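Local atomic coordinates of fatty-acid-binding protein 1 (Arabidopsis thaliana, PDB entry 4DOO), a protein that binds fatty acids, preferring saturated ones, through a chalcone-isomerase-like domain in the chloroplast, and may take part in alpha-linolenic acid metabolism. Residues V5-P8 / K9-F12; Q128-T131 / S132-D136; S170-L173 / C174-L178. All blocks are in the same frame, centred on the assembly; numbering follows the deposited sequence.

Contact 1 (V5-P8 / K9-F12)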
ATOM      1  N   VAL A   5      12.220  11.033   3.250  1.00 26.18           N
ATOM      2  CA  VAL A   5      12.800  10.296   2.142  1.00 24.64           C
ATOM      3  C   VAL A   5      12.187  10.840   0.859  1.00 26.76           C
ATOM      4  O   VAL A   5      10.967  10.916   0.722  1.00 21.97           O
ATOM      5  CB  VAL A   5      12.499   8.788   2.252  1.00 26.33           C
ATOM      6  CG1 VAL A   5      13.082   8.052   1.060  1.00 25.69           C
ATOM      7  CG2 VAL A   5      13.079   8.240   3.552  1.00 27.10           C
ATOM      8  N   VAL A   6      13.039  11.226  -0.080  1.00 27.15           N
ATOM      9  CA  VAL A   6      12.563  11.778  -1.336  1.00 29.87           C
ATOM     10  C   VAL A   6      12.560  10.754  -2.455  1.00 30.74           C
ATOM     11  O   VAL A   6      13.534  10.027  -2.644  1.00 35.58           O
ATOM     12  CB  VAL A   6      13.439  12.966  -1.784  1.00 30.75           C
ATOM     13  CG1 VAL A   6      12.939  13.511  -3.117  1.00 30.98           C
ATOM     14  CG2 VAL A   6      13.423  14.049  -0.726  1.00 30.47           C
ATOM     15  N   GLU A   7      11.456  10.686  -3.188  1.00 26.65           N
ATOM     16  CA  GLU A   7      11.377   9.778  -4.318  1.00 26.40           C
ATOM     17  C   GLU A   7      12.079  10.599  -5.400  1.00 28.22           C
ATOM     18  O   GLU A   7      11.563  11.623  -5.845  1.00 25.18           O
ATOM     19  CB  GLU A   7       9.918   9.510  -4.685  1.00 23.80           C
ATOM     20  CG  GLU A   7       9.714   8.401  -5.694  1.00 24.86           C
ATOM     21  CD  GLU A   7      10.297   8.730  -7.051  1.00 29.22           C
ATOM     22  OE1 GLU A   7      11.280   8.072  -7.454  1.00 30.07           O
ATOM     23  OE2 GLU A   7       9.771   9.650  -7.713  1.00 24.15           O
ATOM     24  N   PRO A   8      13.275  10.163  -5.824  1.00 28.02           N
ATOM     25  CA  PRO A   8      14.081  10.847  -6.842  1.00 27.00           C
ATOM     26  C   PRO A   8      13.416  11.298  -8.140  1.00 23.82           C
ATOM     27  O   PRO A   8      13.469  12.480  -8.481  1.00 23.66           O
ATOM     28  CB  PRO A   8      15.233   9.866  -7.087  1.00 30.21           C
ATOM     29  CG  PRO A   8      14.630   8.539  -6.762  1.00 32.77           C
ATOM     30  CD  PRO A   8      13.851   8.844  -5.512  1.00 29.96           C
ATOM     31  N   LYS A   9      12.798  10.372  -8.864  1.00 23.06           N
ATOM     32  CA  LYS A   9      12.179  10.718 -10.137  1.00 21.33           C
ATOM     33  C   LYS A   9      11.149  11.836 -10.086  1.00 21.47           C
ATOM     34  O   LYS A   9      11.112  12.679 -10.979  1.00 17.89           O
ATOM     35  CB  LYS A   9      11.538   9.492 -10.789  1.00 20.09           C
ATOM     36  CG  LYS A   9      11.037   9.780 -12.200  1.00 24.18           C
ATOM     37  CD  LYS A   9      10.508   8.546 -12.902  1.00 26.89           C
ATOM     38  CE  LYS A   9      10.159   8.862 -14.350  1.00 26.44           C
ATOM     39  NZ  LYS A   9       9.521   7.705 -15.036  1.00 29.24           N
ATOM     40  N   THR A  10      10.321  11.845  -9.045  1.00 19.28           N
ATOM     41  CA  THR A  10       9.275  12.858  -8.906  1.00 20.34           C
ATOM     42  C   THR A  10       9.640  13.998  -7.963  1.00 19.70           C
ATOM     43  O   THR A  10       9.122  15.103  -8.092  1.00 19.96           O
ATOM     44  CB  THR A  10       7.959  12.233  -8.395  1.00 20.21           C
ATOM     45  OG1 THR A  10       8.158  11.727  -7.072  1.00 21.76           O
ATOM     46  CG2 THR A  10       7.523  11.096  -9.300  1.00 23.85           C
ATOM     47  N   GLY A  11      10.532  13.728  -7.015  1.00 14.90           N
ATOM     48  CA  GLY A  11      10.924  14.749  -6.066  1.00 17.15           C
ATOM     49  C   GLY A  11      10.011  14.806  -4.854  1.00 18.84           C
ATOM     50  O   GLY A  11      10.249  15.584  -3.931  1.00 20.86           O
ATOM     51  N   PHE A  12       8.968  13.981  -4.838  1.00 18.77           N
ATOM     52  CA  PHE A  12       8.034  13.980  -3.712  1.00 21.29           C
ATOM     53  C   PHE A  12       8.670  13.418  -2.445  1.00 22.99           C
ATOM     54  O   PHE A  12       9.438  12.458  -2.493  1.00 21.91           O
ATOM     55  CB  PHE A  12       6.766  13.194  -4.067  1.00 22.39           C
ATOM     56  CG  PHE A  12       5.905  13.872  -5.104  1.00 25.53           C
ATOM     57  CD1 PHE A  12       4.550  13.587  -5.191  1.00 28.19           C
ATOM     58  CD2 PHE A  12       6.449  14.803  -5.985  1.00 27.85           C
ATOM     59  CE1 PHE A  12       3.744  14.222  -6.135  1.00 29.20           C
ATOM     60  CE2 PHE A  12       5.651  15.443  -6.934  1.00 26.42           C
ATOM     61  CZ  PHE A  12       4.295  15.151  -7.006  1.00 25.11           C
TER
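Glu7 swings CG away from its backbone N (chi1 -170°) and then bends at its second torsion, which folds its carboxylate back over Lys9 and Thr10; Thr10 holds OG1 between its own N and carbonyl carbon (chi1 65°), facing that carboxylate. Glu7 OE2 is gripped twice, by Thr10 N at 2.6 Å on the syn side but tilted out of the carboxylate plane, and by Thr10 OG1 at 2.7 Å through the anti lone pair. Glu7 OE1 takes Lys9 N at 3.1 Å, from above that plane. Thr10 OG1 also accepts from Phe12 N, 3.3 Å, which makes an ST turn. These side-chain bonds line a tight reversal between edge strand 5-6 and strand 13-18, antiparallel neighbours in the sheet. The backbone closes it with Gly11 N to Glu7 O at 2.6 Å and a nearly straight bond from Glu7 N to Phe12 O at 2.8 Å. Gly11 has a positive phi (87°), where a CB would collide with Thr10 O. An alanine in place of Glu7 is likely to leave the amides of Lys9 and Thr10 without their carboxylate acceptor and the Thr10 hydroxyl freer to turn. The extended Lys9 chain carries NZ to Asp41, its salt-bridge partner.

Contact 2 (Q128-T131 / S132-D136). With DAO (lauric acid), chain C.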
ATOM      1  N   GLN A 128     -17.884  -2.136  -4.182  1.00 26.66           N
ATOM      2  CA  GLN A 128     -18.705  -0.933  -4.211  1.00 29.69           C
ATOM      3  C   GLN A 128     -18.577  -0.143  -2.911  1.00 27.04           C
ATOM      4  O   GLN A 128     -18.652   1.085  -2.919  1.00 27.98           O
ATOM      5  CB  GLN A 128     -20.175  -1.286  -4.466  1.00 30.48           C
ATOM      6  CG  GLN A 128     -21.091  -0.074  -4.584  1.00 36.24           C
ATOM      7  CD  GLN A 128     -20.585   0.952  -5.586  1.00 40.16           C
ATOM      8  OE1 GLN A 128     -20.352   0.638  -6.756  1.00 41.43           O
ATOM      9  NE2 GLN A 128     -20.412   2.188  -5.129  1.00 39.35           N
ATOM     10  N   SER A 129     -18.385  -0.841  -1.796  1.00 26.23           N
ATOM     11  CA  SER A 129     -18.238  -0.161  -0.512  1.00 25.92           C
ATOM     12  C   SER A 129     -16.943   0.648  -0.516  1.00 25.76           C
ATOM     13  O   SER A 129     -16.835   1.679   0.156  1.00 26.25           O
ATOM     14  CB  SER A 129     -18.225  -1.172   0.642  1.00 28.73           C
ATOM     15  OG  SER A 129     -17.101  -2.031   0.576  1.00 33.83           O
ATOM     16  N   PHE A 130     -15.960   0.173  -1.276  1.00 24.31           N
ATOM     17  CA  PHE A 130     -14.679   0.869  -1.381  1.00 24.40           C
ATOM     18  C   PHE A 130     -14.873   2.090  -2.275  1.00 22.08           C
ATOM     19  O   PHE A 130     -14.494   3.205  -1.920  1.00 20.80           O
ATOM     20  CB  PHE A 130     -13.615  -0.051  -1.986  1.00 23.32           C
ATOM     21  CG  PHE A 130     -12.269   0.601  -2.142  1.00 22.37           C
ATOM     22  CD1 PHE A 130     -11.554   1.030  -1.027  1.00 22.12           C
ATOM     23  CD2 PHE A 130     -11.719   0.793  -3.405  1.00 21.90           C
ATOM     24  CE1 PHE A 130     -10.304   1.644  -1.169  1.00 21.14           C
ATOM     25  CE2 PHE A 130     -10.473   1.403  -3.559  1.00 21.60           C
ATOM     26  CZ  PHE A 130      -9.765   1.830  -2.436  1.00 23.21           C
ATOM     27  N   THR A 131     -15.475   1.866  -3.437  1.00 24.35           N
ATOM     28  CA  THR A 131     -15.741   2.936  -4.392  1.00 23.64           C
ATOM     29  C   THR A 131     -16.507   4.090  -3.743  1.00 25.64           C
ATOM     30  O   THR A 131     -16.182   5.263  -3.952  1.00 23.21           O
ATOM     31  CB  THR A 131     -16.577   2.414  -5.583  1.00 24.98           C
ATOM     32  OG1 THR A 131     -15.833   1.412  -6.287  1.00 26.14           O
ATOM     33  CG2 THR A 131     -16.924   3.555  -6.541  1.00 20.63           C
ATOM     34  N   SER A 132     -17.527   3.750  -2.958  1.00 25.69           N
ATOM     35  CA  SER A 132     -18.356   4.748  -2.291  1.00 27.67           C
ATOM     36  C   SER A 132     -17.576   5.693  -1.384  1.00 26.53           C
ATOM     37  O   SER A 132     -18.043   6.790  -1.079  1.00 25.31           O
ATOM     38  CB  SER A 132     -19.464   4.063  -1.480  1.00 29.87           C
ATOM     39  OG  SER A 132     -20.350   3.356  -2.329  1.00 34.02           O
ATOM     40  N   LEU A 133     -16.396   5.274  -0.947  1.00 25.63           N
ATOM     41  CA  LEU A 133     -15.582   6.118  -0.083  1.00 24.84           C
ATOM     42  C   LEU A 133     -15.168   7.397  -0.810  1.00 24.50           C
ATOM     43  O   LEU A 133     -14.904   8.424  -0.180  1.00 25.65           O
ATOM     44  CB  LEU A 133     -14.331   5.364   0.379  1.00 26.25           C
ATOM     45  CG  LEU A 133     -14.510   4.122   1.260  1.00 24.23           C
ATOM     46  CD1 LEU A 133     -13.142   3.520   1.562  1.00 22.94           C
ATOM     47  CD2 LEU A 133     -15.226   4.490   2.555  1.00 26.13           C
ATOM     48  N   PHE A 134     -15.122   7.338  -2.137  1.00 22.06           N
ATOM     49  CA  PHE A 134     -14.713   8.499  -2.925  1.00 25.03           C
ATOM     50  C   PHE A 134     -15.858   9.115  -3.723  1.00 27.24           C
ATOM     51  O   PHE A 134     -15.627   9.844  -4.689  1.00 27.22           O
ATOM     52  CB  PHE A 134     -13.582   8.112  -3.882  1.00 23.60           C
ATOM     53  CG  PHE A 134     -12.515   7.265  -3.249  1.00 23.83           C
ATOM     54  CD1 PHE A 134     -12.657   5.881  -3.186  1.00 25.50           C
ATOM     55  CD2 PHE A 134     -11.385   7.847  -2.689  1.00 24.39           C
ATOM     56  CE1 PHE A 134     -11.687   5.090  -2.574  1.00 23.60           C
ATOM     57  CE2 PHE A 134     -10.409   7.064  -2.072  1.00 24.60           C
ATOM     58  CZ  PHE A 134     -10.562   5.684  -2.015  1.00 24.26           C
ATOM     59  N   LYS A 135     -17.088   8.832  -3.308  1.00 29.68           N
ATOM     60  CA  LYS A 135     -18.270   9.343  -3.996  1.00 32.90           C
ATOM     61  C   LYS A 135     -18.379  10.871  -4.025  1.00 30.89           C
ATOM     62  O   LYS A 135     -18.994  11.429  -4.931  1.00 31.98           O
ATOM     63  CB  LYS A 135     -19.535   8.757  -3.361  1.00 34.00           C
ATOM     64  CG  LYS A 135     -19.697   9.096  -1.887  1.00 38.21           C
ATOM     65  CD  LYS A 135     -20.914   8.403  -1.280  1.00 41.67           C
ATOM     66  CE  LYS A 135     -22.206   8.872  -1.931  1.00 45.19           C
ATOM     67  NZ  LYS A 135     -22.410  10.340  -1.766  1.00 46.27           N
ATOM     68  N   ASP A 136     -17.779  11.541  -3.045  1.00 31.92           N
ATOM     69  CA  ASP A 136     -17.849  13.000  -2.969  1.00 32.52           C
ATOM     70  C   ASP A 136     -16.666  13.744  -3.581  1.00 31.89           C
ATOM     71  O   ASP A 136     -16.569  14.966  -3.465  1.00 30.54           O
ATOM     72  CB  ASP A 136     -18.019  13.446  -1.514  1.00 33.81           C
ATOM     73  CG  ASP A 136     -19.297  12.923  -0.892  1.00 36.37           C
ATOM     74  OD1 ASP A 136     -20.363  13.066  -1.525  1.00 35.19           O
ATOM     75  OD2 ASP A 136     -19.235  12.376   0.230  1.00 39.30           O
TER
HETATM   76  O1  DAO C 301      -4.945   1.313  -9.333  1.00 22.31           O
HETATM   77  O2  DAO C 301      -3.281   2.412  -8.394  1.00 17.68           O
HETATM   78  C1  DAO C 301      -4.323   1.719  -8.322  1.00 24.46           C
HETATM   79  C2  DAO C 301      -4.861   1.367  -6.953  1.00 24.33           C
HETATM   80  C3  DAO C 301      -5.391   2.618  -6.271  1.00 25.00           C
HETATM   81  C4  DAO C 301      -6.118   2.270  -4.964  1.00 23.86           C
HETATM   82  C5  DAO C 301      -6.382   3.525  -4.131  1.00 25.69           C
HETATM   83  C6  DAO C 301      -7.621   4.270  -4.621  1.00 26.06           C
HETATM   84  C7  DAO C 301      -7.551   5.749  -4.279  1.00 28.69           C
HETATM   85  C8  DAO C 301      -8.520   6.533  -5.151  1.00 31.63           C
HETATM   86  C9  DAO C 301      -8.359   8.028  -4.948  1.00 34.69           C
HETATM   87  C10 DAO C 301      -9.395   8.790  -5.769  1.00 39.34           C
HETATM   88  C11 DAO C 301      -9.741  10.117  -5.102  1.00 40.17           C
HETATM   89  C12 DAO C 301     -10.597  10.967  -6.016  1.00 40.29           C
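Phe130 and Phe134, four residues apart in sequence, meet as an edge-to-face pair: the edge of the Phe134 ring points at a face of Phe130, with planes at 76° and centroids 5.3 Å apart. CE1 of Phe134 does the touching, 3.8 Å from Phe130 CZ. With CG of Phe130 turned opposite its backbone N (chi1 179°), the ring is brought to Leu133 and Phe134, and its CD1 lies 3.9 Å from Leu133 CD1. Lauric acid continues this apolar packing. Its C8 sits over one face of Phe134, 3.7 Å from CE2, while Leu133 CB lies over the opposite face; the chain carbon C6 approaches Phe130 at the ring edge. Both rings thus line the fatty-acid pocket.

The polar contacts run through the 128-134 backbone. Gln128 O accepts from Ser132 N and from Ser132 OG, the latter at 2.9 Å, and the two donors arrive from opposite faces of the carbonyl plane. Beyond that the bonds span three residues: Leu133 N to Phe130 O, and Phe134 N to Thr131 O at 3.0 Å.

Phe107 of helix 100-118 meets both aromatic rings, edge-to-face with Phe130, while strand 155-160 sets Leu156 on Phe130, Val158 on Leu133 and Phe134, and Ile160 on Phe134.

Contact 3 (S170-L173 / C174-L178)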
ATOM      1  N   SER A 170     -12.819  -5.363   6.415  1.00 29.20           N
ATOM      2  CA  SER A 170     -12.757  -6.510   5.521  1.00 27.57           C
ATOM      3  C   SER A 170     -11.329  -7.008   5.370  1.00 27.05           C
ATOM      4  O   SER A 170     -10.464  -6.306   4.850  1.00 23.14           O
ATOM      5  CB  SER A 170     -13.324  -6.136   4.144  1.00 27.61           C
ATOM      6  OG  SER A 170     -13.057  -7.142   3.175  1.00 23.55           O
ATOM      7  N   HIS A 171     -11.089  -8.225   5.841  1.00 26.03           N
ATOM      8  CA  HIS A 171      -9.771  -8.833   5.745  1.00 27.08           C
ATOM      9  C   HIS A 171      -9.430  -8.967   4.261  1.00 23.40           C
ATOM     10  O   HIS A 171      -8.298  -8.725   3.841  1.00 19.27           O
ATOM     11  CB  HIS A 171      -9.795 -10.212   6.410  1.00 31.80           C
ATOM     12  CG  HIS A 171      -8.446 -10.841   6.552  1.00 39.49           C
ATOM     13  ND1 HIS A 171      -7.655 -11.165   5.470  1.00 44.61           N
ATOM     14  CD2 HIS A 171      -7.750 -11.216   7.651  1.00 42.63           C
ATOM     15  CE1 HIS A 171      -6.531 -11.712   5.897  1.00 45.04           C
ATOM     16  NE2 HIS A 171      -6.564 -11.755   7.217  1.00 46.81           N
ATOM     17  N   LEU A 172     -10.430  -9.341   3.468  1.00 20.63           N
ATOM     18  CA  LEU A 172     -10.247  -9.514   2.030  1.00 20.32           C
ATOM     19  C   LEU A 172      -9.810  -8.224   1.333  1.00 18.49           C
ATOM     20  O   LEU A 172      -8.847  -8.222   0.561  1.00 17.75           O
ATOM     21  CB  LEU A 172     -11.545 -10.028   1.400  1.00 19.78           C
ATOM     22  CG  LEU A 172     -11.550 -10.163  -0.122  1.00 22.46           C
ATOM     23  CD1 LEU A 172     -10.445 -11.109  -0.559  1.00 23.49           C
ATOM     24  CD2 LEU A 172     -12.912 -10.675  -0.579  1.00 24.03           C
ATOM     25  N   LEU A 173     -10.520  -7.135   1.599  1.00 16.71           N
ATOM     26  CA  LEU A 173     -10.186  -5.852   0.986  1.00 19.47           C
ATOM     27  C   LEU A 173      -8.786  -5.389   1.389  1.00 17.43           C
ATOM     28  O   LEU A 173      -8.012  -4.940   0.546  1.00 17.40           O
ATOM     29  CB  LEU A 173     -11.213  -4.786   1.377  1.00 17.27           C
ATOM     30  CG  LEU A 173     -11.033  -3.416   0.714  1.00 18.29           C
ATOM     31  CD1 LEU A 173     -11.077  -3.559  -0.801  1.00 21.11           C
ATOM     32  CD2 LEU A 173     -12.133  -2.477   1.189  1.00 22.97           C
ATOM     33  N   CYS A 174      -8.461  -5.498   2.676  1.00 20.19           N
ATOM     34  CA  CYS A 174      -7.139  -5.084   3.144  1.00 21.08           C
ATOM     35  C   CYS A 174      -6.050  -5.847   2.410  1.00 21.89           C
ATOM     36  O   CYS A 174      -5.094  -5.259   1.907  1.00 19.16           O
ATOM     37  CB  CYS A 174      -6.995  -5.323   4.647  1.00 24.92           C
ATOM     38  SG  CYS A 174      -7.880  -4.142   5.668  1.00 25.98           S
ATOM     39  N   ARG A 175      -6.212  -7.164   2.346  1.00 20.11           N
ATOM     40  CA  ARG A 175      -5.255  -8.038   1.681  1.00 21.31           C
ATOM     41  C   ARG A 175      -5.107  -7.684   0.204  1.00 19.53           C
ATOM     42  O   ARG A 175      -3.993  -7.599  -0.318  1.00 20.86           O
ATOM     43  CB  ARG A 175      -5.724  -9.487   1.807  1.00 22.65           C
ATOM     44  CG  ARG A 175      -4.695 -10.519   1.435  1.00 31.61           C
ATOM     45  CD  ARG A 175      -3.554 -10.515   2.432  1.00 38.57           C
ATOM     46  NE  ARG A 175      -2.807 -11.764   2.381  1.00 45.43           N
ATOM     47  CZ  ARG A 175      -2.175 -12.215   1.303  1.00 47.41           C
ATOM     48  NH1 ARG A 175      -2.187 -11.521   0.172  1.00 49.57           N
ATOM     49  NH2 ARG A 175      -1.540 -13.372   1.356  1.00 49.83           N
ATOM     50  N   SER A 176      -6.237  -7.487  -0.468  1.00 16.84           N
ATOM     51  CA  SER A 176      -6.236  -7.163  -1.890  1.00 17.10           C
ATOM     52  C   SER A 176      -5.499  -5.867  -2.210  1.00 16.26           C
ATOM     53  O   SER A 176      -4.652  -5.828  -3.104  1.00 17.03           O
ATOM     54  CB  SER A 176      -7.673  -7.077  -2.407  1.00 17.52           C
ATOM     55  OG  SER A 176      -8.345  -8.315  -2.250  1.00 20.26           O
ATOM     56  N   ILE A 177      -5.822  -4.806  -1.482  1.00 17.01           N
ATOM     57  CA  ILE A 177      -5.178  -3.520  -1.716  1.00 19.00           C
ATOM     58  C   ILE A 177      -3.674  -3.595  -1.454  1.00 17.73           C
ATOM     59  O   ILE A 177      -2.876  -3.184  -2.294  1.00 16.79           O
ATOM     60  CB  ILE A 177      -5.823  -2.418  -0.849  1.00 20.74           C
ATOM     61  CG1 ILE A 177      -7.257  -2.173  -1.332  1.00 21.72           C
ATOM     62  CG2 ILE A 177      -5.023  -1.128  -0.947  1.00 19.81           C
ATOM     63  CD1 ILE A 177      -8.034  -1.183  -0.501  1.00 27.78           C
ATOM     64  N   LEU A 178      -3.291  -4.128  -0.298  1.00 19.05           N
ATOM     65  CA  LEU A 178      -1.876  -4.255   0.039  1.00 17.04           C
ATOM     66  C   LEU A 178      -1.119  -5.102  -0.973  1.00 15.12           C
ATOM     67  O   LEU A 178       0.055  -4.858  -1.232  1.00 16.72           O
ATOM     68  CB  LEU A 178      -1.702  -4.873   1.424  1.00 20.33           C
ATOM     69  CG  LEU A 178      -1.968  -3.983   2.635  1.00 24.48           C
ATOM     70  CD1 LEU A 178      -1.828  -4.805   3.909  1.00 29.73           C
ATOM     71  CD2 LEU A 178      -0.983  -2.818   2.638  1.00 26.93           C
TER
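Leu172 O is gripped twice by Ser176: the backbone N and the side-chain OG each stand 2.9 Å from it. The hydroxyl comes from above the carbonyl plane, 41° out of it. Ser176 OG sits beside its own backbone N (chi1 -61°), directed back toward the preceding turn, and this satisfies the polar end of a buried serine within the helix itself. Leu172 CD1 lies 3.9 Å from Ser176 OG. On another flank Leu173 and Ile177 pack through their CD1 methyls, also 3.9 Å apart, and a nearly straight bond from Ile177 N to Leu173 O, 3.0 Å long, ties the same two residues. Both side chains reach Leu156 of strand 155-160, while Leu172 and Ser176 touch Leu115 of helix 100-118. Arg175 rests its CB obliquely near the His171 ring, but its guanidinium group leaves for a salt bridge with Asp78 and a cation-pi contact with Phe118. At the N-terminus of the helix, Leu173 N makes the capping bond to Ser170 OG at 3.0 Å, and Cys174 N bonds to Ser170 O. The arrangement is that of an alpha-helix with a serine N-cap, opening helix 171-182 directly after edge strand 163-169 and packing it against the antiparallel sheet of the chalcone-isomerase-like fold.

Contacts 2 and 3 join directly: Phe130 CE1 meets Ile177 CD1 at 3.7 Å, and Phe130 CD1 lies 4.2 Å from Leu173 CD2. One ring therefore packs both against residues 133-134 just along the chain and against the 171-182 helix. Contact 2 touches a lauric acid, and the Ile177 side chain of contact 3 lies about 5 Å from it; the carboxylate end of this ligand bonds to Arg30, Tyr43 and Ser110. Contact 1 stands apart on the surface, its nearest atoms about 16 Å from contact 2 and 17 Å from contact 3, though the Phe12 side chain is about 7 Å from that of Tyr43.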